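Pectate lyase 47 (Bacillus sp. TS-47, PDB 1VBL) cleaves pectate as a calcium-dependent, thermostable pectate lyase of polysaccharide lyase family 1, probably by the beta-elimination that defines this enzyme class. Local coordinates at residues 30-35 with 60-65; 85-90 with 115-120; 205-210 with 246-251; 294-299 with 326-331. One frame throughout, in Å; residues are numbered along the deposited sequence.

In the fold
The four contacts follow one another along the chain, each closing before the next opens. Interactions 1, 3 and 4 each join parallel strands that neighbour each other in the beta-helix of this family. Interaction 1 lies near the N-terminal end, interaction 3 in the middle and interaction 4 further along. The centres of interactions 3 and 4 are about 18 Å apart, and those of 1 and 3 about 23 Å. Interaction 2 packs a loop on helix 110-126, with its centre about 43 Å from that of interaction 4. Interaction 3 lies nearest the calcium, with the H251 side chain about 9 Å from the ion. Three contacts thus hold successive coils together, and interaction 3 does so beside the metal site.

Interaction 1. Residues 30-35 with 60-65; sequences QNVFVV and IIYVKG
V32 to V35 pair in parallel with I60 to V63 near the N-terminal end of the parallel beta-helix, and the side chains fall on two faces. On one face V32 and Y62 meet. CG1 of V32 stands anti to its backbone N (chi1 178°) and reaches the ring edge of Y62, 3.8 Å from CE2. I60 CG2, from the same strand as Y62, lies over one face of that ring, near its rim. The phenol OH continues past the pair to hydrogen bonds with G4 and E2 in the N-terminal segment.

On the other face V35 packs on I61. V35 has CG1 anti to its carbonyl carbon (chi1 -60°), which sets CG2 between the backbone N and that carbon. V35 CG2 comes 3.8 Å from I61 CG2 and also meets V63 CG2. F33 turns the edge of its ring to the backbone O of I60, and its CD1 lies 4.1 Å from I61 CG1. Helix 38-44, which lies between the two strands along the chain, covers this face, with A44 against F33, V35 and I61.

Five backbone bonds tie the strands, from I60 N to N31 O at one end to K64 N to V35 O (3.0 Å) at the other. The chemistry is therefore divided: near-straight amide bonds set the register, while branched aliphatic groups and two rings fill both faces with apolar contacts.

Interaction 2. Residues 85-90 with 115-120; sequences DPHFDF and RVRSQK
An Asx turn at the start of a type I beta turn, D85 to F88, docks on helix 110-126 through D85, R117 and S118. R117 grips the D85 carboxylate side-on. Its NE donates to D85 OD1 at 2.7 Å, and its NH2 to D85 OD2 at 2.9 Å. Both oxygens are met from above the carboxylate plane, which is turned 57° from the guanidinium. H87 N reaches D85 OD2 from the opposite face at 2.8 Å, so this oxygen is held from two sides. The D85 carboxylate stands anti to the backbone N (chi1 -178°), which brings it to the NE/NH2 edge of the R117 guanidinium. The edge of the H87 ring also meets R117, with CD2 at 3.5 Å from NH2.

S118 OG accepts from D85 N at 2.8 Å and is also bonded to A114 O one helical turn back. F88 lies alongside R115, with CE2 at 3.7 Å from CB. F172 meets the F88 ring edge-to-face. The R115 guanidinium turns away to a salt bridge with E112 and a hydrogen bond with Q119 OE1. The arrangement is that of an Asx turn within a type I beta turn, anchored to a helix by a bidentate salt bridge.

Interaction 3. Residues 205-210 with 246-251; sequences NTFTDG and NVFTNH
D209 and H251 make a straight hydrogen bond: ND1 of H251 donates to OD1 of D209 at 2.6 Å, in the ring plane and on the syn side of the carboxylate. The two flat groups stand 78° apart. H251 holds its ring anti to the backbone N (chi1 -175°), where ND1 can meet the acid. D209 N is bonded in turn to N250 O at 3.0 Å. One residue back, T208 OG1 accepts from G210 N in an ST turn, and a water joins this hydroxyl to N250 ND2.

Next come the strands, 206-208 beside 247-249. F207 and F248 lie side by side with planes 5° apart. They are offset along their planes and share little face, and CD2 of F207 is 3.3 Å from CE2 of F248. Y279 and F165 meet these rings from neighbouring strands, extending the aromatic row along the parallel beta-helix. N205 and N246 form another like pair. OD1 of N246 takes N205 N at 2.9 Å and N205 ND2 at 3.3 Å, from opposite faces of its amide plane. The pair is one rung of the asparagine ladder known in pectate lyases, and N277 OD1 accepts from N246 N on the next coil.

Further out, N205 also bonds I160 O and I163 N, while N246 ND2 reaches I202 O. Beyond the histidine lie the calcium ligands D229 and D190; the H251 side chain is about 6 Å from that of D229.

Interaction 4. Residues 294-299 with 326-331; sequences VHIYNN and QNNYFS
This is a buried contact between neighbouring parallel strands of the beta-helix, 293-303 and 322-332, at a point where both strands turn through asparagines. H295 and Q326 meet tip to tip: NE2 of the ring donates to OE1 of Q326 at 2.7 Å. The bond lies in the amide carbonyl plane and close to the ring plane, and the two flat groups are 24° apart. Q326 reaches there with a chain extended beyond CG (chi2 179°). Y297 CD2 sits above the rim of one face of the H295 ring.

The backbone continues the pairing. Q326 N bonds to I296 O at 2.8 Å, and N298 N bonds to Q326 O at 3.1 Å. N298 and N327 then bend the chain with positive phi, and their side chains lie side by side. ND2 of N298 donates to N327 O at 3.2 Å, while OD1 of N298 takes H397 N. Past the bend, Y329 N bonds to N299 O at 2.9 Å. The amides of N299 and N328 run alongside, 3° from parallel. N299 also bonds N277 and L274 in the preceding strand. Asparagines repeated at a turn from coil to coil form the ladder characteristic of the pectate lyase parallel beta-helix.

Interaction 1. Residues 30-35 with 60-65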
# COMPACT_ATOMS: atom_id res chain seq x y z
N GLN A 30 -6.52 3.94 30.63
CA GLN A 30 -5.86 5.23 30.51
C GLN A 30 -5.09 5.35 29.20
O GLN A 30 -4.63 6.43 28.83
CB GLN A 30 -4.90 5.46 31.69
CG GLN A 30 -4.02 4.26 32.03
CD GLN A 30 -4.65 3.36 33.08
OE1 GLN A 30 -5.81 2.97 32.97
NE2 GLN A 30 -3.87 3.02 34.10
N ASN A 31 -4.96 4.23 28.49
CA ASN A 31 -4.24 4.20 27.23
C ASN A 31 -5.15 4.00 26.03
O ASN A 31 -4.73 3.49 24.98
CB ASN A 31 -3.15 3.13 27.28
CG ASN A 31 -2.01 3.52 28.20
OD1 ASN A 31 -1.39 2.67 28.84
ND2 ASN A 31 -1.72 4.81 28.25
N VAL A 32 -6.41 4.40 26.19
CA VAL A 32 -7.40 4.31 25.13
C VAL A 32 -7.72 5.77 24.81
O VAL A 32 -8.23 6.50 25.67
CB VAL A 32 -8.68 3.60 25.60
CG1 VAL A 32 -9.71 3.57 24.48
CG2 VAL A 32 -8.35 2.19 26.05
N PHE A 33 -7.42 6.20 23.60
CA PHE A 33 -7.64 7.59 23.22
C PHE A 33 -8.61 7.80 22.07
O PHE A 33 -8.90 6.89 21.30
CB PHE A 33 -6.31 8.25 22.84
CG PHE A 33 -5.17 7.94 23.77
CD1 PHE A 33 -4.51 6.72 23.70
CD2 PHE A 33 -4.75 8.88 24.70
CE1 PHE A 33 -3.45 6.43 24.55
CE2 PHE A 33 -3.68 8.60 25.56
CZ PHE A 33 -3.03 7.37 25.49
N VAL A 34 -9.10 9.03 21.99
CA VAL A 34 -9.98 9.45 20.91
C VAL A 34 -9.27 10.69 20.37
O VAL A 34 -9.06 11.66 21.11
CB VAL A 34 -11.38 9.84 21.41
CG1 VAL A 34 -12.22 10.33 20.25
CG2 VAL A 34 -12.04 8.64 22.07
N VAL A 35 -8.86 10.65 19.11
CA VAL A 35 -8.15 11.78 18.52
C VAL A 35 -8.89 12.40 17.35
O VAL A 35 -9.58 11.70 16.59
CB VAL A 35 -6.73 11.36 18.07
CG1 VAL A 35 -5.95 10.85 19.28
CG2 VAL A 35 -6.81 10.27 17.00
N ILE A 60 -4.84 1.92 22.45
CA ILE A 60 -5.90 1.94 21.45
C ILE A 60 -6.16 3.39 21.12
O ILE A 60 -6.36 4.23 22.00
CB ILE A 60 -7.19 1.31 21.97
CG1 ILE A 60 -6.97 -0.18 22.26
CG2 ILE A 60 -8.31 1.49 20.94
CD1 ILE A 60 -8.15 -0.88 22.90
N ILE A 61 -6.16 3.69 19.83
CA ILE A 61 -6.38 5.05 19.37
C ILE A 61 -7.52 5.11 18.36
O ILE A 61 -7.42 4.57 17.26
CB ILE A 61 -5.10 5.61 18.72
CG1 ILE A 61 -3.96 5.58 19.76
CG2 ILE A 61 -5.34 7.02 18.21
CD1 ILE A 61 -2.62 6.01 19.23
N TYR A 62 -8.61 5.76 18.77
CA TYR A 62 -9.78 5.91 17.92
C TYR A 62 -9.69 7.21 17.14
O TYR A 62 -9.53 8.28 17.73
CB TYR A 62 -11.06 5.91 18.76
CG TYR A 62 -11.39 4.55 19.34
CD1 TYR A 62 -11.82 3.51 18.51
CD2 TYR A 62 -11.28 4.30 20.70
CE1 TYR A 62 -12.13 2.26 19.03
CE2 TYR A 62 -11.59 3.05 21.24
CZ TYR A 62 -12.01 2.03 20.39
OH TYR A 62 -12.32 0.79 20.91
N VAL A 63 -9.80 7.10 15.82
CA VAL A 63 -9.74 8.27 14.95
C VAL A 63 -11.16 8.74 14.65
O VAL A 63 -11.94 8.03 14.01
CB VAL A 63 -9.03 7.94 13.62
CG1 VAL A 63 -9.06 9.15 12.70
CG2 VAL A 63 -7.60 7.50 13.89
N LYS A 64 -11.49 9.94 15.13
CA LYS A 64 -12.82 10.49 14.89
C LYS A 64 -12.78 11.64 13.91
O LYS A 64 -12.05 12.62 14.11
CB LYS A 64 -13.46 10.97 16.20
CG LYS A 64 -14.88 11.49 15.99
CD LYS A 64 -15.53 11.93 17.29
CE LYS A 64 -16.95 12.42 17.04
NZ LYS A 64 -17.63 12.83 18.30
N GLY A 65 -13.56 11.53 12.84
CA GLY A 65 -13.60 12.58 11.84
C GLY A 65 -12.41 12.54 10.90
O GLY A 65 -11.76 11.51 10.76

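Interaction 2. Residues 85-90 with 115-120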
# COMPACT_ATOMS: atom_id res chain seq x y z
N ASP A 85 12.62 24.80 1.22
CA ASP A 85 13.95 25.22 1.65
C ASP A 85 14.22 26.58 0.99
O ASP A 85 13.76 26.84 -0.12
CB ASP A 85 14.99 24.20 1.16
CG ASP A 85 16.40 24.55 1.60
OD1 ASP A 85 16.78 24.19 2.74
OD2 ASP A 85 17.13 25.18 0.80
N PRO A 86 14.95 27.47 1.67
CA PRO A 86 15.26 28.80 1.13
C PRO A 86 15.99 28.74 -0.21
O PRO A 86 15.92 29.67 -1.02
CB PRO A 86 16.14 29.42 2.22
CG PRO A 86 15.74 28.70 3.46
CD PRO A 86 15.57 27.28 3.00
N HIS A 87 16.71 27.65 -0.44
CA HIS A 87 17.49 27.48 -1.66
C HIS A 87 16.75 26.68 -2.73
O HIS A 87 17.34 26.32 -3.75
CB HIS A 87 18.81 26.79 -1.34
CG HIS A 87 19.66 27.54 -0.35
ND1 HIS A 87 20.21 28.77 -0.63
CD2 HIS A 87 20.02 27.24 0.92
CE1 HIS A 87 20.89 29.19 0.42
NE2 HIS A 87 20.78 28.28 1.38
N PHE A 88 15.47 26.41 -2.50
CA PHE A 88 14.70 25.66 -3.48
C PHE A 88 13.65 26.50 -4.17
O PHE A 88 12.98 27.33 -3.55
CB PHE A 88 14.03 24.45 -2.84
CG PHE A 88 13.18 23.66 -3.80
CD1 PHE A 88 11.83 23.95 -3.96
CD2 PHE A 88 13.74 22.65 -4.57
CE1 PHE A 88 11.05 23.24 -4.88
CE2 PHE A 88 12.97 21.94 -5.49
CZ PHE A 88 11.62 22.24 -5.64
N ASP A 89 13.52 26.28 -5.48
CA ASP A 89 12.53 26.97 -6.30
C ASP A 89 12.13 25.98 -7.39
O ASP A 89 12.98 25.52 -8.16
CB ASP A 89 13.11 28.24 -6.92
CG ASP A 89 12.12 28.93 -7.84
OD1 ASP A 89 12.06 28.57 -9.04
OD2 ASP A 89 11.40 29.83 -7.37
N PHE A 90 10.85 25.65 -7.45
CA PHE A 90 10.34 24.69 -8.42
C PHE A 90 10.73 25.03 -9.86
O PHE A 90 11.27 24.18 -10.57
CB PHE A 90 8.81 24.58 -8.32
CG PHE A 90 8.24 23.44 -9.10
CD1 PHE A 90 7.13 23.62 -9.92
CD2 PHE A 90 8.81 22.17 -9.02
CE1 PHE A 90 6.59 22.56 -10.64
CE2 PHE A 90 8.27 21.10 -9.74
CZ PHE A 90 7.16 21.30 -10.55
N ARG A 115 15.99 20.47 -2.56
CA ARG A 115 14.76 19.69 -2.70
C ARG A 115 14.73 18.63 -1.61
O ARG A 115 13.70 18.38 -0.99
CB ARG A 115 14.68 19.01 -4.07
CG ARG A 115 13.39 18.21 -4.28
CD ARG A 115 13.50 17.24 -5.45
NE ARG A 115 14.48 16.18 -5.19
CZ ARG A 115 14.31 15.19 -4.31
NH1 ARG A 115 13.19 15.11 -3.60
NH2 ARG A 115 15.26 14.29 -4.14
N VAL A 116 15.88 18.00 -1.37
CA VAL A 116 16.00 16.96 -0.36
C VAL A 116 15.64 17.49 1.02
O VAL A 116 14.95 16.81 1.78
CB VAL A 116 17.43 16.37 -0.32
CG1 VAL A 116 17.58 15.43 0.87
CG2 VAL A 116 17.72 15.61 -1.61
N ARG A 117 16.11 18.69 1.35
CA ARG A 117 15.80 19.25 2.66
C ARG A 117 14.32 19.58 2.76
O ARG A 117 13.70 19.36 3.80
CB ARG A 117 16.65 20.50 2.94
CG ARG A 117 18.13 20.20 3.18
CD ARG A 117 18.87 21.43 3.71
NE ARG A 117 18.86 22.53 2.75
CZ ARG A 117 19.77 22.71 1.80
NH1 ARG A 117 20.78 21.85 1.68
NH2 ARG A 117 19.67 23.73 0.97
N SER A 118 13.74 20.10 1.69
CA SER A 118 12.32 20.44 1.68
C SER A 118 11.51 19.16 1.89
O SER A 118 10.53 19.14 2.65
CB SER A 118 11.93 21.07 0.34
OG SER A 118 12.69 22.24 0.08
N GLN A 119 11.92 18.10 1.21
CA GLN A 119 11.25 16.81 1.30
C GLN A 119 11.35 16.26 2.72
O GLN A 119 10.38 15.76 3.28
CB GLN A 119 11.88 15.82 0.32
CG GLN A 119 11.30 14.43 0.40
CD GLN A 119 12.31 13.37 0.01
OE1 GLN A 119 12.80 13.35 -1.12
NE2 GLN A 119 12.62 12.48 0.95
N LYS A 120 12.54 16.36 3.31
CA LYS A 120 12.75 15.87 4.67
C LYS A 120 11.84 16.58 5.67
O LYS A 120 11.32 15.96 6.60
CB LYS A 120 14.20 16.04 5.10
CG LYS A 120 14.45 15.59 6.53
CD LYS A 120 15.88 15.84 6.97
CE LYS A 120 16.06 15.49 8.45
NZ LYS A 120 15.62 14.09 8.73

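Interaction 3. Residues 205-210 with 246-251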
# COMPACT_ATOMS: atom_id res chain seq x y z
N ASN A 205 -10.14 -0.91 5.65
CA ASN A 205 -9.74 0.47 5.43
C ASN A 205 -10.01 0.73 3.96
O ASN A 205 -10.25 -0.19 3.18
CB ASN A 205 -8.25 0.66 5.71
CG ASN A 205 -7.89 0.39 7.15
OD1 ASN A 205 -8.28 1.13 8.06
ND2 ASN A 205 -7.13 -0.68 7.38
N THR A 206 -10.02 2.00 3.59
CA THR A 206 -10.23 2.37 2.20
C THR A 206 -9.05 3.25 1.81
O THR A 206 -8.66 4.14 2.55
CB THR A 206 -11.56 3.13 2.01
OG1 THR A 206 -12.65 2.22 2.22
CG2 THR A 206 -11.65 3.70 0.60
N PHE A 207 -8.46 2.95 0.66
CA PHE A 207 -7.31 3.70 0.17
C PHE A 207 -7.68 4.31 -1.17
O PHE A 207 -8.13 3.61 -2.07
CB PHE A 207 -6.11 2.77 0.00
CG PHE A 207 -5.64 2.14 1.29
CD1 PHE A 207 -4.65 2.75 2.05
CD2 PHE A 207 -6.21 0.95 1.74
CE1 PHE A 207 -4.22 2.18 3.25
CE2 PHE A 207 -5.79 0.37 2.94
CZ PHE A 207 -4.79 0.99 3.69
N THR A 208 -7.50 5.63 -1.29
CA THR A 208 -7.84 6.32 -2.54
C THR A 208 -7.03 7.60 -2.67
O THR A 208 -6.62 8.18 -1.67
CB THR A 208 -9.34 6.71 -2.57
OG1 THR A 208 -9.62 7.41 -3.79
CG2 THR A 208 -9.69 7.61 -1.39
N ASP A 209 -6.79 8.04 -3.90
CA ASP A 209 -6.07 9.29 -4.09
C ASP A 209 -7.08 10.42 -3.85
O ASP A 209 -6.73 11.59 -3.77
CB ASP A 209 -5.46 9.38 -5.49
CG ASP A 209 -4.20 8.53 -5.63
OD1 ASP A 209 -3.78 7.94 -4.61
OD2 ASP A 209 -3.64 8.46 -6.74
N GLY A 210 -8.35 10.03 -3.71
CA GLY A 210 -9.43 10.97 -3.44
C GLY A 210 -9.53 12.23 -4.28
O GLY A 210 -9.61 12.16 -5.50
N ASN A 246 -10.07 -4.61 2.57
CA ASN A 246 -9.74 -3.21 2.32
C ASN A 246 -10.16 -2.86 0.90
O ASN A 246 -10.32 -3.73 0.04
CB ASN A 246 -8.23 -2.97 2.43
CG ASN A 246 -7.70 -3.25 3.81
OD1 ASN A 246 -7.94 -2.49 4.75
ND2 ASN A 246 -6.96 -4.35 3.94
N VAL A 247 -10.36 -1.57 0.66
CA VAL A 247 -10.69 -1.10 -0.67
C VAL A 247 -9.47 -0.30 -1.13
O VAL A 247 -8.95 0.52 -0.38
CB VAL A 247 -11.91 -0.15 -0.67
CG1 VAL A 247 -12.03 0.53 -2.04
CG2 VAL A 247 -13.19 -0.93 -0.38
N PHE A 248 -9.00 -0.59 -2.34
CA PHE A 248 -7.87 0.12 -2.93
C PHE A 248 -8.43 0.63 -4.25
O PHE A 248 -8.73 -0.15 -5.14
CB PHE A 248 -6.69 -0.81 -3.19
CG PHE A 248 -6.13 -1.45 -1.96
CD1 PHE A 248 -6.58 -2.69 -1.54
CD2 PHE A 248 -5.15 -0.79 -1.21
CE1 PHE A 248 -6.07 -3.28 -0.38
CE2 PHE A 248 -4.63 -1.38 -0.05
CZ PHE A 248 -5.09 -2.62 0.37
N THR A 249 -8.57 1.95 -4.37
CA THR A 249 -9.13 2.50 -5.59
C THR A 249 -8.47 3.82 -5.97
O THR A 249 -7.85 4.49 -5.13
CB THR A 249 -10.66 2.71 -5.42
OG1 THR A 249 -11.26 3.04 -6.68
CG2 THR A 249 -10.94 3.83 -4.42
N ASN A 250 -8.61 4.18 -7.24
CA ASN A 250 -8.08 5.43 -7.79
C ASN A 250 -6.67 5.71 -7.28
O ASN A 250 -6.43 6.69 -6.56
CB ASN A 250 -9.00 6.60 -7.43
CG ASN A 250 -10.42 6.39 -7.93
OD1 ASN A 250 -10.63 5.78 -8.98
ND2 ASN A 250 -11.39 6.91 -7.20
N HIS A 251 -5.74 4.86 -7.69
CA HIS A 251 -4.35 4.97 -7.28
C HIS A 251 -3.50 4.20 -8.27
O HIS A 251 -3.96 3.23 -8.87
CB HIS A 251 -4.18 4.39 -5.87
CG HIS A 251 -2.81 4.56 -5.30
ND1 HIS A 251 -2.37 5.75 -4.76
CD2 HIS A 251 -1.77 3.69 -5.18
CE1 HIS A 251 -1.13 5.61 -4.32
NE2 HIS A 251 -0.74 4.37 -4.57
O HOH W 1 -12.21 7.72 -4.30

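Interaction 4. Residues 294-299 with 326-331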
# COMPACT_ATOMS: atom_id res chain seq x y z
N VAL A 294 3.36 -15.44 -0.26
CA VAL A 294 2.21 -14.55 -0.19
C VAL A 294 0.95 -15.27 -0.64
O VAL A 294 0.87 -15.78 -1.76
CB VAL A 294 2.45 -13.30 -1.07
CG1 VAL A 294 1.23 -12.39 -1.02
CG2 VAL A 294 3.69 -12.54 -0.58
N HIS A 295 -0.04 -15.29 0.25
CA HIS A 295 -1.32 -15.94 -0.00
C HIS A 295 -2.31 -14.88 -0.47
O HIS A 295 -2.62 -13.94 0.26
CB HIS A 295 -1.83 -16.61 1.27
CG HIS A 295 -2.96 -17.57 1.05
ND1 HIS A 295 -3.74 -18.05 2.07
CD2 HIS A 295 -3.41 -18.17 -0.08
CE1 HIS A 295 -4.62 -18.91 1.59
NE2 HIS A 295 -4.44 -19.00 0.28
N ILE A 296 -2.79 -15.04 -1.70
CA ILE A 296 -3.73 -14.10 -2.30
C ILE A 296 -5.03 -14.83 -2.61
O ILE A 296 -5.07 -15.65 -3.52
CB ILE A 296 -3.15 -13.55 -3.62
CG1 ILE A 296 -1.78 -12.90 -3.35
CG2 ILE A 296 -4.12 -12.57 -4.26
CD1 ILE A 296 -1.10 -12.38 -4.61
N TYR A 297 -6.09 -14.53 -1.86
CA TYR A 297 -7.35 -15.22 -2.13
C TYR A 297 -8.61 -14.40 -1.92
O TYR A 297 -8.64 -13.46 -1.12
CB TYR A 297 -7.41 -16.51 -1.30
CG TYR A 297 -7.72 -16.35 0.17
CD1 TYR A 297 -9.04 -16.37 0.64
CD2 TYR A 297 -6.69 -16.23 1.11
CE1 TYR A 297 -9.33 -16.27 2.00
CE2 TYR A 297 -6.97 -16.13 2.48
CZ TYR A 297 -8.29 -16.15 2.91
OH TYR A 297 -8.57 -16.05 4.26
N ASN A 298 -9.65 -14.76 -2.66
CA ASN A 298 -10.94 -14.09 -2.56
C ASN A 298 -10.90 -12.58 -2.74
O ASN A 298 -11.66 -11.85 -2.11
CB ASN A 298 -11.59 -14.41 -1.21
CG ASN A 298 -12.13 -15.83 -1.13
OD1 ASN A 298 -12.47 -16.31 -0.06
ND2 ASN A 298 -12.21 -16.51 -2.28
N ASN A 299 -10.00 -12.10 -3.59
CA ASN A 299 -9.92 -10.66 -3.84
C ASN A 299 -10.72 -10.38 -5.10
O ASN A 299 -10.84 -11.24 -5.97
CB ASN A 299 -8.47 -10.22 -4.03
CG ASN A 299 -7.66 -10.37 -2.76
OD1 ASN A 299 -7.86 -9.63 -1.79
ND2 ASN A 299 -6.75 -11.33 -2.75
N GLN A 326 -5.67 -18.00 -4.84
CA GLN A 326 -6.87 -18.82 -4.85
C GLN A 326 -8.17 -18.05 -4.97
O GLN A 326 -8.40 -17.08 -4.24
CB GLN A 326 -6.97 -19.66 -3.57
CG GLN A 326 -5.96 -20.77 -3.40
CD GLN A 326 -6.16 -21.50 -2.09
OE1 GLN A 326 -5.69 -21.06 -1.04
NE2 GLN A 326 -6.90 -22.60 -2.14
N ASN A 327 -9.04 -18.50 -5.86
CA ASN A 327 -10.37 -17.93 -6.03
C ASN A 327 -10.49 -16.41 -6.05
O ASN A 327 -11.26 -15.83 -5.28
CB ASN A 327 -11.27 -18.52 -4.94
CG ASN A 327 -11.33 -20.03 -4.99
OD1 ASN A 327 -10.54 -20.67 -5.70
ND2 ASN A 327 -12.25 -20.63 -4.24
N ASN A 328 -9.73 -15.77 -6.93
CA ASN A 328 -9.79 -14.32 -7.08
C ASN A 328 -10.64 -14.07 -8.30
O ASN A 328 -10.63 -14.86 -9.25
CB ASN A 328 -8.39 -13.74 -7.26
CG ASN A 328 -7.50 -14.00 -6.07
OD1 ASN A 328 -6.69 -14.93 -6.07
ND2 ASN A 328 -7.65 -13.19 -5.03
N TYR A 329 -11.38 -12.97 -8.29
CA TYR A 329 -12.29 -12.63 -9.37
C TYR A 329 -11.90 -11.32 -10.05
O TYR A 329 -11.78 -10.29 -9.39
CB TYR A 329 -13.70 -12.51 -8.80
CG TYR A 329 -14.83 -12.53 -9.81
CD1 TYR A 329 -15.78 -13.55 -9.79
CD2 TYR A 329 -14.98 -11.51 -10.75
CE1 TYR A 329 -16.85 -13.55 -10.68
CE2 TYR A 329 -16.05 -11.51 -11.65
CZ TYR A 329 -16.98 -12.54 -11.60
OH TYR A 329 -18.05 -12.55 -12.47
N PHE A 330 -11.72 -11.36 -11.37
CA PHE A 330 -11.35 -10.17 -12.13
C PHE A 330 -12.47 -9.74 -13.07
O PHE A 330 -13.06 -10.57 -13.76
CB PHE A 330 -10.10 -10.41 -12.99
CG PHE A 330 -8.84 -10.61 -12.21
CD1 PHE A 330 -8.55 -11.84 -11.63
CD2 PHE A 330 -7.92 -9.57 -12.08
CE1 PHE A 330 -7.36 -12.04 -10.93
CE2 PHE A 330 -6.73 -9.75 -11.39
CZ PHE A 330 -6.45 -10.99 -10.81
N SER A 331 -12.74 -8.44 -13.10
CA SER A 331 -13.78 -7.89 -13.97
C SER A 331 -13.20 -6.72 -14.75
O SER A 331 -12.62 -5.81 -14.17
CB SER A 331 -14.97 -7.42 -13.14
OG SER A 331 -15.98 -6.88 -13.97